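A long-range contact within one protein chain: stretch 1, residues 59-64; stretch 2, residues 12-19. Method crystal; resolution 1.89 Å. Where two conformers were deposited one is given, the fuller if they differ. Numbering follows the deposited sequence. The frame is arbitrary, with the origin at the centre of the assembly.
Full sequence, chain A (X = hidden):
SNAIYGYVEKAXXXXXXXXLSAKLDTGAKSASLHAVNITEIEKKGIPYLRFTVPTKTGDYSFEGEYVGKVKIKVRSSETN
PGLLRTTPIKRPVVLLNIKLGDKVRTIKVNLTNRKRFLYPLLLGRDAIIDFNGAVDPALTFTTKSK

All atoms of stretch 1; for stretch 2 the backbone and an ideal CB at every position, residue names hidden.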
# COMPACT_ATOMS: atom_id res chain seq x y z
N ASP A 59 -9.24 6.35 -12.46
CA ASP A 59 -8.79 6.86 -11.16
C ASP A 59 -9.71 6.30 -10.06
O ASP A 59 -10.95 6.19 -10.29
CB ASP A 59 -8.95 8.40 -11.13
CG ASP A 59 -8.00 9.14 -12.06
OD1 ASP A 59 -6.88 8.67 -12.28
OD2 ASP A 59 -8.39 10.23 -12.55
N TYR A 60 -9.14 6.03 -8.86
CA TYR A 60 -9.90 5.53 -7.68
C TYR A 60 -9.59 6.46 -6.51
O TYR A 60 -8.42 6.61 -6.17
CB TYR A 60 -9.49 4.08 -7.28
CG TYR A 60 -9.85 3.08 -8.44
CD1 TYR A 60 -11.01 2.30 -8.38
CD2 TYR A 60 -9.07 3.02 -9.60
CE1 TYR A 60 -11.37 1.45 -9.51
CE2 TYR A 60 -9.39 2.17 -10.69
CZ TYR A 60 -10.56 1.38 -10.61
OH TYR A 60 -10.92 0.56 -11.65
N SER A 61 -10.64 6.97 -5.88
CA SER A 61 -10.49 7.93 -4.78
C SER A 61 -10.59 7.19 -3.43
O SER A 61 -11.48 6.30 -3.25
CB SER A 61 -11.55 9.03 -4.92
OG SER A 61 -11.33 10.03 -3.93
N PHE A 62 -9.67 7.53 -2.51
CA PHE A 62 -9.69 6.96 -1.18
C PHE A 62 -9.62 8.06 -0.13
O PHE A 62 -9.17 9.17 -0.42
CB PHE A 62 -8.43 6.10 -1.00
CG PHE A 62 -8.41 4.87 -1.85
CD1 PHE A 62 -8.84 3.65 -1.32
CD2 PHE A 62 -7.98 4.92 -3.18
CE1 PHE A 62 -8.86 2.48 -2.09
CE2 PHE A 62 -7.95 3.76 -3.96
CZ PHE A 62 -8.40 2.52 -3.40
N GLU A 63 -10.02 7.72 1.10
CA GLU A 63 -9.65 8.57 2.26
C GLU A 63 -8.96 7.65 3.27
O GLU A 63 -9.33 6.46 3.44
CB GLU A 63 -10.87 9.24 2.88
CG GLU A 63 -11.61 10.16 1.87
CD GLU A 63 -12.73 10.98 2.52
OE1 GLU A 63 -13.10 10.65 3.66
OE2 GLU A 63 -13.23 11.95 1.87
N GLY A 64 -7.93 8.16 3.92
CA GLY A 64 -7.22 7.36 4.92
C GLY A 64 -6.80 8.25 6.08
O GLY A 64 -6.49 9.41 5.87
N UNK A 12 -5.57 -6.22 -2.74
CA UNK A 12 -6.77 -5.46 -3.04
C UNK A 12 -6.94 -4.34 -2.02
O UNK A 12 -6.88 -4.60 -0.82
CB UNK A 12 -8.00 -6.37 -3.05
N UNK A 13 -7.12 -3.10 -2.51
CA UNK A 13 -7.43 -1.96 -1.65
C UNK A 13 -8.94 -2.00 -1.52
O UNK A 13 -9.66 -1.46 -2.37
CB UNK A 13 -6.92 -0.63 -2.21
N UNK A 14 -9.42 -2.65 -0.47
CA UNK A 14 -10.82 -3.08 -0.40
C UNK A 14 -11.84 -1.94 -0.44
O UNK A 14 -12.98 -2.17 -0.79
CB UNK A 14 -11.03 -3.89 0.88
N UNK A 15 -11.44 -0.73 -0.09
CA UNK A 15 -12.41 0.38 -0.02
C UNK A 15 -12.99 0.67 -1.39
O UNK A 15 -14.12 1.16 -1.50
CB UNK A 15 -11.75 1.64 0.54
N UNK A 16 -12.19 0.41 -2.42
CA UNK A 16 -12.62 0.62 -3.82
C UNK A 16 -12.58 -0.67 -4.64
O UNK A 16 -12.71 -0.63 -5.87
CB UNK A 16 -11.73 1.67 -4.49
N UNK A 17 -12.46 -1.82 -3.96
CA UNK A 17 -12.31 -3.13 -4.63
C UNK A 17 -11.29 -3.03 -5.74
O UNK A 17 -11.55 -3.48 -6.85
CB UNK A 17 -13.65 -3.62 -5.19
N UNK A 18 -10.15 -2.43 -5.44
CA UNK A 18 -9.15 -2.12 -6.46
C UNK A 18 -8.00 -3.11 -6.26
O UNK A 18 -7.31 -3.02 -5.25
CB UNK A 18 -8.67 -0.67 -6.37
N UNK A 19 -7.83 -4.01 -7.22
CA UNK A 19 -6.76 -5.01 -7.14
C UNK A 19 -5.54 -4.52 -7.93
O UNK A 19 -5.66 -4.13 -9.11
CB UNK A 19 -7.24 -6.36 -7.67

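Stretch 1 is a strand that offers the rings of Y60 and F62 to a hairpin turn in stretch 2.

Position 12 lies in a strand, and nothing of stretch 1 comes within 5.5 Å of its ideal CB. Stretch 1 sets no preference. The residue is T12, with no contact to stretch 1.

At position 13, CA-to-CB points toward stretch 1, and the ideal CB is 3.7 Å from F62 CE1. An aliphatic side chain would suit this aromatic neighbour. It is L13, whose CB packs 3.6 Å from F62 CZ.

Position 14 points away. Many residues would fit as far as stretch 1 is concerned; the deposited one is I14, without contact.

Position 15 points toward stretch 1, with its ideal CB 4.0 Å from F62 CD1. The E63 backbone lies beyond, so a short polar side chain could reach toward it, and a small apolar one could also rest near the ring. The residue is D15. Its CB sits obliquely by the F62 ring, 4.0 Å from F62 CE1. A water bridges to the strand: it donates to D15 OD2 at 2.7 Å and accepts from E63 N at 3.0 Å.

Position 16 also points toward stretch 1. Its ideal CB is 3.6 Å from F62 CZ, 4.0 Å from Y60 CD1 and 4.8 Å from S61 O, an acceptor. A flexible chain with an apolar stem and a donor at its end would suit: glutamine, lysine or arginine. The residue is Q16. CG lies over one face of the F62 ring, 3.9 Å from its centroid, in a CH-pi contact. NE2 then reaches S61 O at 2.7 Å, with an N-H...O angle of 159°: the direct hydrogen bond across the stretches.

Position 17 points away, and its phi and psi are both positive (45°/48°). Glycine, asparagine and aspartate tolerate this best. It is N17.

Position 18 points toward both rings, its ideal CB 4.3 Å from Y60 CD1 and 4.4 Å from F62 CZ. Leucine, isoleucine or methionine would suit. The residue is L18. CD1 lies over a face of the Y60 ring, 3.7 Å from its centroid, while CD2 meets the edge of the F62 ring, 4.0 Å from F62 CZ.

Position 19 is out of reach, so stretch 1 leaves the choice open. It is T19; its OG1 and T12 OG1 are hydrogen-bonded at 2.8 Å, and either could be the donor.

Stretch 2 12-19: TLIDQNLT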
# COMPACT_ATOMS: atom_id res chain seq x y z
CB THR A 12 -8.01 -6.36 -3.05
OG1 THR A 12 -7.85 -7.38 -4.05
CG2 THR A 12 -9.27 -5.50 -3.36
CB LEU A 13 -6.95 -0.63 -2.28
CG LEU A 13 -5.43 -0.37 -2.25
CD1 LEU A 13 -4.65 -1.52 -2.86
CD2 LEU A 13 -5.03 0.94 -2.91
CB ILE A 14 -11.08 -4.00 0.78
CG1 ILE A 14 -10.79 -3.30 2.10
CG2 ILE A 14 -10.24 -5.30 0.62
CD1 ILE A 14 -11.32 -4.08 3.29
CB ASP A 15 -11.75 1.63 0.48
CG ASP A 15 -11.48 1.60 1.94
OD1 ASP A 15 -11.77 0.55 2.58
OD2 ASP A 15 -10.97 2.63 2.43
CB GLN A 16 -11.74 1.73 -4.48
CG GLN A 16 -12.01 3.13 -3.90
CD GLN A 16 -13.35 3.73 -4.46
OE1 GLN A 16 -14.28 3.00 -4.80
NE2 GLN A 16 -13.42 5.01 -4.56
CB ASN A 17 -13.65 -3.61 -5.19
CG ASN A 17 -14.68 -3.86 -4.09
OD1 ASN A 17 -14.68 -4.90 -3.48
ND2 ASN A 17 -15.55 -2.89 -3.85
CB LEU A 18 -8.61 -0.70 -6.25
CG LEU A 18 -7.42 -0.31 -7.17
CD1 LEU A 18 -7.81 -0.45 -8.66
CD2 LEU A 18 -7.00 1.12 -6.84
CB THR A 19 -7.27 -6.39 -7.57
OG1 THR A 19 -8.37 -6.76 -6.74
CG2 THR A 19 -6.18 -7.47 -7.37
O HOH W 1 -11.37 5.00 1.19
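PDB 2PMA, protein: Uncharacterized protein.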